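Phosphoacetylglucosamine mutase (Aspergillus lentulus, PDB 5OAW) interconverts N-acetylglucosamine 6-phosphate and N-acetylglucosamine 1-phosphate as a magnesium-dependent phosphomutase of the phosphohexomutase family. Local coordinates at residues R132-S137 with D251-E256; M162-L167 with D286-L291; N382-I387 with Q423-A428. All coordinates share one frame; numbering follows the deposited sequence.

Interaction 1. Residues R132-S137 with D251-E256; sequences RDTRAS and DSLNFE
Leu253 CD2 lies over one face of the Arg135 guanidinium, 3.6 Å from Arg135 CZ and displaced from the centre of the group, and this is the tight part of the contact. The two side chains cross at about a right angle, and CD2 alone meets CG, NE and CZ of the arginine. Leu253 CD2 also lies 3.9 Å from Thr134 OG1. A chi1 of 180°, with CG anti to the backbone N, brings CD2 over the guanidinium. The plane it covers is held in place by Asp133, whose OD2 takes Arg135 NE at 2.8 Å through its syn lone pair, 2° out of the guanidinium plane. Asp133 OD2 also bonds Thr67 OG1, and OD1 accepts Arg135 N at 3.2 Å, closing an Asx turn. Both loops follow strands of alpha/beta domains, 132-137 in the first domain and 251-256 in the second, and they face each other beside the phosphoserine at position 69. Arg135 NH1 bonds Asp75 O and Pro72 O; NH2 bonds Asn71 O and, weakly, the phosphoserine main-chain O, to which Asn254 ND2 also donates. Asn254 meets Arg135 more loosely: ND2 stands 3.8 Å from Arg135 NH2, oblique to the guanidinium, with no hydrogen bond between them. Leu253 and Asn254 are the central residues of a type II turn from Ser252 to Phe255, while Asp251, Phe255 and Glu256 lie on the solvent side.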
ATOM      1  N   ARG A 132       6.465  -6.314 -13.895  1.00 36.06           N
ATOM      2  CA  ARG A 132       5.081  -6.779 -13.915  1.00 37.98           C
ATOM      3  C   ARG A 132       4.818  -7.893 -12.895  1.00 40.81           C
ATOM      4  O   ARG A 132       5.746  -8.596 -12.458  1.00 39.55           O
ATOM      5  CB  ARG A 132       4.689  -7.248 -15.329  1.00 37.13           C
ATOM      6  CG  ARG A 132       5.528  -8.380 -15.901  1.00 35.98           C
ATOM      7  CD  ARG A 132       5.220  -8.501 -17.384  1.00 39.66           C
ATOM      8  NE  ARG A 132       5.613  -9.788 -17.957  1.00 42.63           N
ATOM      9  CZ  ARG A 132       6.774 -10.028 -18.561  1.00 46.70           C
ATOM     10  NH1 ARG A 132       7.689  -9.067 -18.698  1.00 50.63           N
ATOM     11  NH2 ARG A 132       7.023 -11.242 -19.043  1.00 48.57           N
ATOM     12  N   ASP A 133       3.542  -8.057 -12.532  1.00 40.52           N
ATOM     13  CA  ASP A 133       3.117  -9.242 -11.801  1.00 41.62           C
ATOM     14  C   ASP A 133       2.923 -10.445 -12.753  1.00 40.65           C
ATOM     15  O   ASP A 133       3.467 -10.463 -13.865  1.00 42.75           O
ATOM     16  CB  ASP A 133       1.892  -8.947 -10.908  1.00 42.00           C
ATOM     17  CG  ASP A 133       0.610  -8.695 -11.694  1.00 42.29           C
ATOM     18  OD1 ASP A 133       0.614  -8.685 -12.951  1.00 43.06           O
ATOM     19  OD2 ASP A 133      -0.421  -8.501 -11.025  1.00 41.72           O
ATOM     20  N   THR A 134       2.133 -11.425 -12.327  1.00 39.68           N
ATOM     21  CA  THR A 134       2.002 -12.694 -13.048  1.00 39.87           C
ATOM     22  C   THR A 134       0.930 -12.709 -14.140  1.00 37.49           C
ATOM     23  O   THR A 134       0.692 -13.740 -14.753  1.00 36.30           O
ATOM     24  CB  THR A 134       1.725 -13.841 -12.068  1.00 37.74           C
ATOM     25  OG1 THR A 134       0.491 -13.587 -11.396  1.00 42.73           O
ATOM     26  CG2 THR A 134       2.825 -13.961 -11.036  1.00 38.03           C
ATOM     27  N   ARG A 135       0.285 -11.574 -14.384  1.00 39.23           N
ATOM     28  CA  ARG A 135      -0.867 -11.535 -15.292  1.00 40.88           C
ATOM     29  C   ARG A 135      -0.556 -11.961 -16.717  1.00 41.51           C
ATOM     30  O   ARG A 135       0.552 -11.727 -17.212  1.00 38.42           O
ATOM     31  CB  ARG A 135      -1.526 -10.166 -15.280  1.00 42.67           C
ATOM     32  CG  ARG A 135      -2.501 -10.032 -14.131  1.00 43.77           C
ATOM     33  CD  ARG A 135      -2.595  -8.598 -13.636  1.00 46.26           C
ATOM     34  NE  ARG A 135      -2.938  -8.609 -12.219  1.00 45.43           N
ATOM     35  CZ  ARG A 135      -4.170  -8.733 -11.737  1.00 45.11           C
ATOM     36  NH1 ARG A 135      -5.225  -8.822 -12.544  1.00 48.91           N
ATOM     37  NH2 ARG A 135      -4.349  -8.764 -10.435  1.00 45.34           N
ATOM     38  N   ALA A 136      -1.560 -12.579 -17.352  1.00 41.31           N
ATOM     39  CA  ALA A 136      -1.457 -13.148 -18.698  1.00 42.49           C
ATOM     40  C   ALA A 136      -1.141 -12.099 -19.769  1.00 42.20           C
ATOM     41  O   ALA A 136      -0.408 -12.383 -20.731  1.00 43.28           O
ATOM     42  CB  ALA A 136      -2.733 -13.911 -19.055  1.00 38.51           C
ATOM     43  N   SER A 137      -1.687 -10.897 -19.588  1.00 42.50           N
ATOM     44  CA  SER A 137      -1.528  -9.796 -20.547  1.00 47.28           C
ATOM     45  C   SER A 137      -0.203  -9.035 -20.429  1.00 47.89           C
ATOM     46  O   SER A 137       0.094  -8.171 -21.271  1.00 51.05           O
ATOM     47  CB  SER A 137      -2.693  -8.818 -20.420  1.00 43.24           C
ATOM     48  OG  SER A 137      -2.907  -8.471 -19.066  1.00 44.13           O
ATOM     49  N   ASP A 251      -5.613 -18.092 -13.935  1.00 50.02           N
ATOM     50  CA  ASP A 251      -6.957 -18.118 -13.327  1.00 48.73           C
ATOM     51  C   ASP A 251      -6.923 -18.185 -11.803  1.00 49.95           C
ATOM     52  O   ASP A 251      -7.928 -17.874 -11.151  1.00 50.95           O
ATOM     53  CB  ASP A 251      -7.768 -19.328 -13.817  1.00 52.52           C
ATOM     54  CG  ASP A 251      -8.164 -19.253 -15.292  1.00 56.32           C
ATOM     55  OD1 ASP A 251      -7.972 -18.195 -15.952  1.00 55.70           O
ATOM     56  OD2 ASP A 251      -8.687 -20.286 -15.785  1.00 55.54           O
ATOM     57  N   SER A 252      -5.786 -18.609 -11.239  1.00 44.75           N
ATOM     58  CA  SER A 252      -5.669 -18.785  -9.793  1.00 42.85           C
ATOM     59  C   SER A 252      -5.398 -17.500  -8.999  1.00 40.63           C
ATOM     60  O   SER A 252      -5.509 -17.491  -7.773  1.00 37.92           O
ATOM     61  CB  SER A 252      -4.640 -19.860  -9.466  1.00 43.67           C
ATOM     62  OG  SER A 252      -5.065 -21.106  -9.973  1.00 45.87           O
ATOM     63  N   LEU A 253      -5.092 -16.413  -9.705  1.00 42.32           N
ATOM     64  CA  LEU A 253      -4.730 -15.159  -9.074  1.00 44.05           C
ATOM     65  C   LEU A 253      -5.887 -14.538  -8.299  1.00 44.29           C
ATOM     66  O   LEU A 253      -6.954 -14.273  -8.861  1.00 46.70           O
ATOM     67  CB  LEU A 253      -4.167 -14.183 -10.106  1.00 43.83           C
ATOM     68  CG  LEU A 253      -3.729 -12.785  -9.642  1.00 45.39           C
ATOM     69  CD1 LEU A 253      -2.766 -12.820  -8.467  1.00 44.37           C
ATOM     70  CD2 LEU A 253      -3.092 -12.070 -10.814  1.00 49.47           C
ATOM     71  N   ASN A 254      -5.648 -14.326  -7.007  1.00 42.79           N
ATOM     72  CA  ASN A 254      -6.655 -13.802  -6.053  1.00 47.12           C
ATOM     73  C   ASN A 254      -7.960 -14.617  -5.927  1.00 46.58           C
ATOM     74  O   ASN A 254      -8.923 -14.115  -5.354  1.00 47.55           O
ATOM     75  CB  ASN A 254      -6.979 -12.325  -6.345  1.00 46.76           C
ATOM     76  CG  ASN A 254      -5.739 -11.444  -6.368  1.00 49.66           C
ATOM     77  OD1 ASN A 254      -5.038 -11.291  -5.360  1.00 48.01           O
ATOM     78  ND2 ASN A 254      -5.463 -10.860  -7.522  1.00 50.07           N
ATOM     79  N   PHE A 255      -7.983 -15.853  -6.447  1.00 44.78           N
ATOM     80  CA  PHE A 255      -9.178 -16.717  -6.431  1.00 42.67           C
ATOM     81  C   PHE A 255      -9.384 -17.332  -5.068  1.00 44.66           C
ATOM     82  O   PHE A 255      -8.681 -18.284  -4.676  1.00 45.91           O
ATOM     83  CB  PHE A 255      -9.110 -17.819  -7.497  1.00 45.88           C
ATOM     84  CG  PHE A 255     -10.346 -18.696  -7.561  1.00 49.45           C
ATOM     85  CD1 PHE A 255     -10.363 -19.958  -6.942  1.00 50.60           C
ATOM     86  CD2 PHE A 255     -11.490 -18.272  -8.244  1.00 47.53           C
ATOM     87  CE1 PHE A 255     -11.497 -20.773  -6.993  1.00 50.09           C
ATOM     88  CE2 PHE A 255     -12.623 -19.084  -8.299  1.00 51.23           C
ATOM     89  CZ  PHE A 255     -12.628 -20.336  -7.670  1.00 50.11           C
ATOM     90  N   GLU A 256     -10.354 -16.768  -4.352  1.00 45.36           N
ATOM     91  CA  GLU A 256     -10.791 -17.245  -3.033  1.00 47.61           C
ATOM     92  C   GLU A 256      -9.645 -17.333  -2.022  1.00 45.48           C
ATOM     93  O   GLU A 256      -9.678 -18.121  -1.084  1.00 50.25           O
ATOM     94  CB  GLU A 256     -11.613 -18.550  -3.160  1.00 50.81           C
ATOM     95  CG  GLU A 256     -12.929 -18.346  -3.931  1.00 53.45           C
ATOM     96  CD  GLU A 256     -13.829 -19.583  -4.021  1.00 57.88           C
ATOM     97  OE1 GLU A 256     -13.531 -20.642  -3.409  1.00 52.12           O
ATOM     98  OE2 GLU A 256     -14.863 -19.484  -4.727  1.00 63.04           O
TER

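Interaction 2. Residues M162-L167 with D286-L291; sequences MTTPQL and DADRIL. Unlike the reference sequence in segment 286-291: Leu291 (reference Val). With MG (magnesium ion), chain C.
Two hydrogen bonds join Thr164 to Asp286, one from the main chain and one from the side chain. Thr164 N donates to Asp286 O at 3.0 Å, in the carbonyl plane and with an N-H...O angle of 161°. Thr164 OG1 donates to Asp286 OD2 at 2.9 Å, approaching from above the carboxylate plane by 36°. Placing OG1 anti to the carbonyl carbon (chi1 -78°) turns the hydroxyl to this oxygen, while CG2 comes near Asp288 OD1.

The metal is bound through Asp286 OD1, the other oxygen of that carboxylate, at 2.2 Å from magnesium, and through Asp288 OD2 at 2.0 Å. The close approach of these two oxygens reflects the shared metal, not a hydrogen bond. Asp284 and the phosphoserine at position 69 complete the protein's share of the site. Thr164 is thus a second-shell residue: its hydroxyl grips the oxygen of Asp286 that is not a metal ligand, which would favour one rotation of that carboxylate.

Van der Waals contacts lie beside the polar ones. Pro165 sets its ring CH groups against main-chain carbonyl oxygens, CG 3.5 Å from Ala287 O and CD near Asp286 O. The aliphatic pairs are Pro165 CG with Asp288 CB and Thr163 CG2 with Ala287 CB, the latter 3.9 Å apart.

Capping bonds order the helix start. Thr163 and Gln166 form a capping box, in which Thr163 N donates to Gln166 OE1 and Gln166 N returns a weak bond to Thr163 OG1. Through the Thr164 bonds and the proline packing, the first turn of helix 164-176 in the first domain docks on the aspartate-rich metal-binding loop of the second, the loop that carries the magnesium of phosphohexomutases.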
ATOM      1  N   MET A 162       8.386  -8.821 -10.681  1.00 39.78           N
ATOM      2  CA  MET A 162       8.635  -8.290  -9.322  1.00 40.29           C
ATOM      3  C   MET A 162       7.342  -7.987  -8.562  1.00 39.42           C
ATOM      4  O   MET A 162       6.283  -7.763  -9.166  1.00 40.66           O
ATOM      5  CB  MET A 162       9.529  -7.019  -9.358  1.00 43.65           C
ATOM      6  CG  MET A 162      11.028  -7.268  -9.599  1.00 42.50           C
ATOM      7  SD  MET A 162      12.215  -5.928  -9.312  1.00 47.05           S
ATOM      8  CE  MET A 162      11.369  -4.509  -9.933  1.00 37.63           C
ATOM      9  N   THR A 163       7.427  -7.966  -7.232  1.00 37.31           N
ATOM     10  CA  THR A 163       6.332  -7.427  -6.425  1.00 35.02           C
ATOM     11  C   THR A 163       6.255  -5.924  -6.710  1.00 36.40           C
ATOM     12  O   THR A 163       7.202  -5.339  -7.252  1.00 33.09           O
ATOM     13  CB  THR A 163       6.472  -7.698  -4.897  1.00 32.61           C
ATOM     14  OG1 THR A 163       7.530  -6.920  -4.353  1.00 32.65           O
ATOM     15  CG2 THR A 163       6.724  -9.179  -4.580  1.00 31.83           C
ATOM     16  N   THR A 164       5.121  -5.303  -6.386  1.00 37.28           N
ATOM     17  CA  THR A 164       5.029  -3.854  -6.532  1.00 36.83           C
ATOM     18  C   THR A 164       6.111  -3.133  -5.674  1.00 35.06           C
ATOM     19  O   THR A 164       6.798  -2.257  -6.199  1.00 36.79           O
ATOM     20  CB  THR A 164       3.566  -3.345  -6.360  1.00 37.47           C
ATOM     21  OG1 THR A 164       2.849  -3.605  -7.570  1.00 38.37           O
ATOM     22  CG2 THR A 164       3.462  -1.831  -6.040  1.00 34.77           C
ATOM     23  N   PRO A 165       6.300  -3.527  -4.391  1.00 34.66           N
ATOM     24  CA  PRO A 165       7.277  -2.774  -3.573  1.00 34.78           C
ATOM     25  C   PRO A 165       8.719  -2.882  -4.036  1.00 34.91           C
ATOM     26  O   PRO A 165       9.470  -1.937  -3.830  1.00 36.18           O
ATOM     27  CB  PRO A 165       7.145  -3.409  -2.195  1.00 32.18           C
ATOM     28  CG  PRO A 165       5.769  -3.965  -2.171  1.00 32.77           C
ATOM     29  CD  PRO A 165       5.557  -4.490  -3.553  1.00 33.79           C
ATOM     30  N   GLN A 166       9.081  -4.017  -4.648  1.00 35.40           N
ATOM     31  CA  GLN A 166      10.407  -4.241  -5.238  1.00 36.27           C
ATOM     32  C   GLN A 166      10.706  -3.213  -6.343  1.00 37.05           C
ATOM     33  O   GLN A 166      11.776  -2.616  -6.360  1.00 39.46           O
ATOM     34  CB  GLN A 166      10.529  -5.682  -5.770  1.00 35.55           C
ATOM     35  CG  GLN A 166      10.891  -6.739  -4.710  1.00 34.22           C
ATOM     36  CD  GLN A 166      10.882  -8.169  -5.259  1.00 35.45           C
ATOM     37  OE1 GLN A 166      10.166  -8.473  -6.206  1.00 35.79           O
ATOM     38  NE2 GLN A 166      11.661  -9.056  -4.646  1.00 35.43           N
ATOM     39  N   LEU A 167       9.742  -2.975  -7.223  1.00 34.45           N
ATOM     40  CA  LEU A 167       9.889  -2.009  -8.280  1.00 35.14           C
ATOM     41  C   LEU A 167      10.085  -0.604  -7.739  1.00 38.46           C
ATOM     42  O   LEU A 167      10.940   0.144  -8.254  1.00 37.75           O
ATOM     43  CB  LEU A 167       8.707  -2.080  -9.255  1.00 34.61           C
ATOM     44  CG  LEU A 167       8.706  -1.347 -10.620  1.00 35.55           C
ATOM     45  CD1 LEU A 167       7.970  -0.021 -10.531  1.00 37.54           C
ATOM     46  CD2 LEU A 167      10.080  -1.166 -11.264  1.00 35.00           C
ATOM     47  N   ASP A 286      -0.056  -8.410  -5.708  1.00 38.73           N
ATOM     48  CA  ASP A 286       1.206  -7.717  -6.014  1.00 39.18           C
ATOM     49  C   ASP A 286       2.029  -7.448  -4.752  1.00 37.88           C
ATOM     50  O   ASP A 286       3.034  -6.723  -4.791  1.00 39.99           O
ATOM     51  CB  ASP A 286       0.981  -6.451  -6.860  1.00 38.04           C
ATOM     52  CG  ASP A 286       0.201  -5.366  -6.126  1.00 45.75           C
ATOM     53  OD1 ASP A 286      -0.450  -5.659  -5.090  1.00 49.15           O
ATOM     54  OD2 ASP A 286       0.217  -4.194  -6.585  1.00 45.70           O
ATOM     55  N   ALA A 287       1.584  -8.062  -3.653  1.00 35.06           N
ATOM     56  CA  ALA A 287       2.280  -8.116  -2.370  1.00 33.82           C
ATOM     57  C   ALA A 287       2.666  -6.763  -1.754  1.00 33.13           C
ATOM     58  O   ALA A 287       3.751  -6.598  -1.206  1.00 32.38           O
ATOM     59  CB  ALA A 287       3.470  -9.075  -2.443  1.00 34.00           C
ATOM     60  N   ASP A 288       1.749  -5.806  -1.839  1.00 36.08           N
ATOM     61  CA  ASP A 288       1.842  -4.568  -1.073  1.00 38.38           C
ATOM     62  C   ASP A 288       0.732  -4.440  -0.006  1.00 38.41           C
ATOM     63  O   ASP A 288       0.506  -3.362   0.533  1.00 41.42           O
ATOM     64  CB  ASP A 288       1.870  -3.360  -2.012  1.00 40.30           C
ATOM     65  CG  ASP A 288       0.571  -3.179  -2.794  1.00 43.29           C
ATOM     66  OD1 ASP A 288       0.381  -2.110  -3.426  1.00 43.36           O
ATOM     67  OD2 ASP A 288      -0.269  -4.099  -2.801  1.00 44.44           O
ATOM     68  N   ARG A 289       0.045  -5.542   0.279  1.00 37.75           N
ATOM     69  CA  ARG A 289      -0.965  -5.609   1.352  1.00 39.59           C
ATOM     70  C   ARG A 289      -0.823  -6.917   2.099  1.00 36.95           C
ATOM     71  O   ARG A 289      -0.718  -7.991   1.497  1.00 38.00           O
ATOM     72  CB  ARG A 289      -2.392  -5.511   0.805  1.00 41.17           C
ATOM     73  CG  ARG A 289      -2.799  -4.135   0.320  1.00 44.99           C
ATOM     74  CD  ARG A 289      -3.975  -4.227  -0.626  1.00 46.20           C
ATOM     75  NE  ARG A 289      -5.103  -4.845   0.050  1.00 54.18           N
ATOM     76  CZ  ARG A 289      -6.342  -4.903  -0.416  1.00 54.06           C
ATOM     77  NH1 ARG A 289      -6.652  -4.370  -1.586  1.00 58.97           N
ATOM     78  NH2 ARG A 289      -7.276  -5.487   0.315  1.00 59.80           N
ATOM     79  N   ILE A 290      -0.825  -6.821   3.411  1.00 37.38           N
ATOM     80  CA  ILE A 290      -0.780  -7.998   4.266  1.00 39.26           C
ATOM     81  C   ILE A 290      -1.772  -7.845   5.425  1.00 39.76           C
ATOM     82  O   ILE A 290      -2.028  -6.732   5.895  1.00 39.94           O
ATOM     83  CB  ILE A 290       0.648  -8.276   4.796  1.00 39.51           C
ATOM     84  CG1 ILE A 290       0.700  -9.613   5.554  1.00 40.88           C
ATOM     85  CG2 ILE A 290       1.161  -7.103   5.644  1.00 40.02           C
ATOM     86  CD1 ILE A 290       2.087 -10.063   5.959  1.00 40.60           C
ATOM     87  N   LEU A 291      -2.340  -8.970   5.852  1.00 39.88           N
ATOM     88  CA  LEU A 291      -2.972  -9.073   7.169  1.00 39.92           C
ATOM     89  C   LEU A 291      -2.792 -10.408   7.818  1.00 36.77           C
ATOM     90  O   LEU A 291      -2.641 -11.414   7.170  1.00 36.66           O
ATOM     91  CB  LEU A 291      -4.451  -8.721   7.143  1.00 41.75           C
ATOM     92  CG  LEU A 291      -5.098  -8.914   5.805  1.00 45.87           C
ATOM     93  CD1 LEU A 291      -5.758 -10.285   5.701  1.00 42.41           C
ATOM     94  CD2 LEU A 291      -6.056  -7.744   5.690  1.00 46.93           C
TER
HETATM   95 MG    MG C 601      -1.771  -4.239  -4.107  1.00 49.31          MG

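Interaction 3. Residues N382-I387 with Q423-A428; sequences NGHGTI and QAVGDA
The imidazole of His384 has Val425 CG2 at its edge, in the ring plane and 3.9 Å from NE2, while Gly426 N approaches NE2 obliquely and without a hydrogen bond. The ring also lies against Gly426 CA, and the side chain touches Asp288 and Arg289 of the metal-binding loop. With CG anti to the backbone N (chi1 -172°), the ring swings from the turn before strand 385-389 to the loop 423-428. The amide of Gln423 is the other flat group. Its NE2 donates to Ile387 O at 2.7 Å, nearly along the C=O axis, with the oxygen tilted 16° from the amide plane; OE1 accepts from Phe389 N. A bend at chi2 (-52°) curls the Gln423 chain back to the strand, so the amide serves main-chain groups of two strand residues.

Strand 385-389 is an outermost strand of the third domain's mixed sheet, and the loop leading into helix 428-441 runs along it. The backbones come closest at Gly385 and Gly426, whose CA atoms are 4.3 Å apart; Gly385 O is 3.3 Å from Gly426 CA. Gly426, without a side chain, lets its CA come against both Gly385 and the His384 ring. Thr386 CB packs on Gly426 CA at 3.9 Å. A water donates to Thr386 OG1 at 2.9 Å and accepts a weak bond from Asp427 N, bridging strand and loop, while Thr386 OG1 also bonds Asn422 O. Asp427 is the N-cap of helix 428-441: its OD1 takes Ser430 N, and its OD2 is bonded by Tyr191 OH and Asn422 ND2.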
ATOM      1  N   ASN A 382      -7.120  -2.536   5.143  1.00 36.08           N
ATOM      2  CA  ASN A 382      -6.856  -3.489   4.056  1.00 36.89           C
ATOM      3  C   ASN A 382      -5.416  -4.074   4.064  1.00 38.61           C
ATOM      4  O   ASN A 382      -5.091  -4.986   3.285  1.00 39.00           O
ATOM      5  CB  ASN A 382      -7.205  -2.855   2.685  1.00 35.66           C
ATOM      6  CG  ASN A 382      -6.322  -1.660   2.322  1.00 36.53           C
ATOM      7  OD1 ASN A 382      -5.346  -1.340   3.006  1.00 36.89           O
ATOM      8  ND2 ASN A 382      -6.670  -0.991   1.229  1.00 38.74           N
ATOM      9  N   GLY A 383      -4.559  -3.521   4.919  1.00 37.09           N
ATOM     10  CA  GLY A 383      -3.225  -4.061   5.108  1.00 38.14           C
ATOM     11  C   GLY A 383      -2.094  -3.386   4.347  1.00 37.73           C
ATOM     12  O   GLY A 383      -0.962  -3.852   4.409  1.00 39.68           O
ATOM     13  N   HIS A 384      -2.400  -2.309   3.628  1.00 36.85           N
ATOM     14  CA  HIS A 384      -1.373  -1.445   3.059  1.00 38.02           C
ATOM     15  C   HIS A 384      -0.845  -0.462   4.099  1.00 39.33           C
ATOM     16  O   HIS A 384      -1.618   0.268   4.722  1.00 41.94           O
ATOM     17  CB  HIS A 384      -1.885  -0.661   1.846  1.00 37.22           C
ATOM     18  CG  HIS A 384      -0.799   0.084   1.137  1.00 43.10           C
ATOM     19  ND1 HIS A 384      -0.497   1.404   1.409  1.00 45.44           N
ATOM     20  CD2 HIS A 384       0.116  -0.330   0.230  1.00 44.52           C
ATOM     21  CE1 HIS A 384       0.536   1.777   0.678  1.00 44.95           C
ATOM     22  NE2 HIS A 384       0.925   0.745  -0.050  1.00 44.56           N
ATOM     23  N   GLY A 385       0.472  -0.430   4.273  1.00 40.33           N
ATOM     24  CA  GLY A 385       1.088   0.643   5.031  1.00 39.33           C
ATOM     25  C   GLY A 385       2.542   0.448   5.353  1.00 41.88           C
ATOM     26  O   GLY A 385       3.100  -0.614   5.096  1.00 44.86           O
ATOM     27  N   THR A 386       3.151   1.482   5.929  1.00 39.71           N
ATOM     28  CA  THR A 386       4.559   1.456   6.301  1.00 39.06           C
ATOM     29  C   THR A 386       4.857   2.430   7.464  1.00 39.75           C
ATOM     30  O   THR A 386       3.931   3.065   7.984  1.00 41.82           O
ATOM     31  CB  THR A 386       5.493   1.668   5.059  1.00 38.05           C
ATOM     32  OG1 THR A 386       6.823   1.254   5.383  1.00 38.02           O
ATOM     33  CG2 THR A 386       5.496   3.101   4.557  1.00 35.50           C
ATOM     34  N   ILE A 387       6.126   2.500   7.880  1.00 37.79           N
ATOM     35  CA  ILE A 387       6.587   3.425   8.901  1.00 39.76           C
ATOM     36  C   ILE A 387       7.595   4.346   8.229  1.00 44.92           C
ATOM     37  O   ILE A 387       8.614   3.893   7.705  1.00 46.70           O
ATOM     38  CB  ILE A 387       7.216   2.727  10.142  1.00 38.94           C
ATOM     39  CG1 ILE A 387       6.209   1.852  10.899  1.00 38.72           C
ATOM     40  CG2 ILE A 387       7.693   3.754  11.160  1.00 35.50           C
ATOM     41  CD1 ILE A 387       6.005   0.460  10.363  1.00 39.61           C
ATOM     42  N   GLN A 423      10.644   2.255   2.881  1.00 49.05           N
ATOM     43  CA  GLN A 423      10.370   3.677   2.934  1.00 48.47           C
ATOM     44  C   GLN A 423       9.659   4.215   1.710  1.00 51.17           C
ATOM     45  O   GLN A 423       8.995   5.260   1.793  1.00 52.72           O
ATOM     46  CB  GLN A 423      11.687   4.447   3.110  1.00 51.56           C
ATOM     47  CG  GLN A 423      12.357   4.292   4.462  1.00 54.77           C
ATOM     48  CD  GLN A 423      11.402   4.590   5.592  1.00 59.99           C
ATOM     49  OE1 GLN A 423      11.108   5.746   5.888  1.00 64.76           O
ATOM     50  NE2 GLN A 423      10.890   3.539   6.216  1.00 64.49           N
ATOM     51  N   ALA A 424       9.834   3.544   0.570  1.00 48.79           N
ATOM     52  CA  ALA A 424       9.274   4.030  -0.690  1.00 47.67           C
ATOM     53  C   ALA A 424       7.775   3.786  -0.730  1.00 46.40           C
ATOM     54  O   ALA A 424       7.008   4.666  -1.133  1.00 49.78           O
ATOM     55  CB  ALA A 424       9.957   3.384  -1.885  1.00 47.72           C
ATOM     56  N   VAL A 425       7.364   2.598  -0.296  1.00 43.27           N
ATOM     57  CA  VAL A 425       5.963   2.173  -0.394  1.00 42.75           C
ATOM     58  C   VAL A 425       5.671   1.122   0.679  1.00 41.03           C
ATOM     59  O   VAL A 425       6.583   0.415   1.119  1.00 43.96           O
ATOM     60  CB  VAL A 425       5.623   1.688  -1.849  1.00 43.58           C
ATOM     61  CG1 VAL A 425       6.257   0.336  -2.172  1.00 42.80           C
ATOM     62  CG2 VAL A 425       4.120   1.675  -2.117  1.00 44.08           C
ATOM     63  N   GLY A 426       4.413   1.036   1.117  1.00 39.38           N
ATOM     64  CA  GLY A 426       3.961  -0.065   1.980  1.00 34.64           C
ATOM     65  C   GLY A 426       4.189  -1.401   1.285  1.00 35.54           C
ATOM     66  O   GLY A 426       3.900  -1.541   0.092  1.00 32.95           O
ATOM     67  N   ASP A 427       4.698  -2.379   2.043  1.00 37.12           N
ATOM     68  CA  ASP A 427       5.363  -3.575   1.493  1.00 36.69           C
ATOM     69  C   ASP A 427       5.087  -4.781   2.372  1.00 36.08           C
ATOM     70  O   ASP A 427       5.587  -4.871   3.502  1.00 36.17           O
ATOM     71  CB  ASP A 427       6.875  -3.291   1.383  1.00 37.55           C
ATOM     72  CG  ASP A 427       7.722  -4.500   0.912  1.00 38.92           C
ATOM     73  OD1 ASP A 427       7.299  -5.676   0.933  1.00 40.35           O
ATOM     74  OD2 ASP A 427       8.882  -4.244   0.546  1.00 40.59           O
ATOM     75  N   ALA A 428       4.319  -5.716   1.826  1.00 35.01           N
ATOM     76  CA  ALA A 428       3.783  -6.843   2.592  1.00 35.56           C
ATOM     77  C   ALA A 428       4.852  -7.744   3.189  1.00 37.10           C
ATOM     78  O   ALA A 428       4.731  -8.185   4.344  1.00 40.43           O
ATOM     79  CB  ALA A 428       2.816  -7.643   1.735  1.00 34.94           C
TER
HETATM   80  O   HOH W   1       6.600  -1.505   4.499  1.00 52.63           O

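Overall arrangement
From the N terminus, strand 127-132 of the first domain leads into loop 132-137, which interaction 1 joins to 251-256 of the second domain. Before that long loop closes, the chain passes 162-167, which interaction 2 ties to 286-291, so the two contacts cross and both link first domain to second. They meet through Arg132 O and Met162 N, 3.2 Å apart. Interaction 3 follows in series, closing a shorter loop within the third domain. Its centre is about 9 Å from the centre of interaction 2, and the two touch where Ile290 meets Gly383 and Ala287 meets Ala428, joining all three domains around the magnesium.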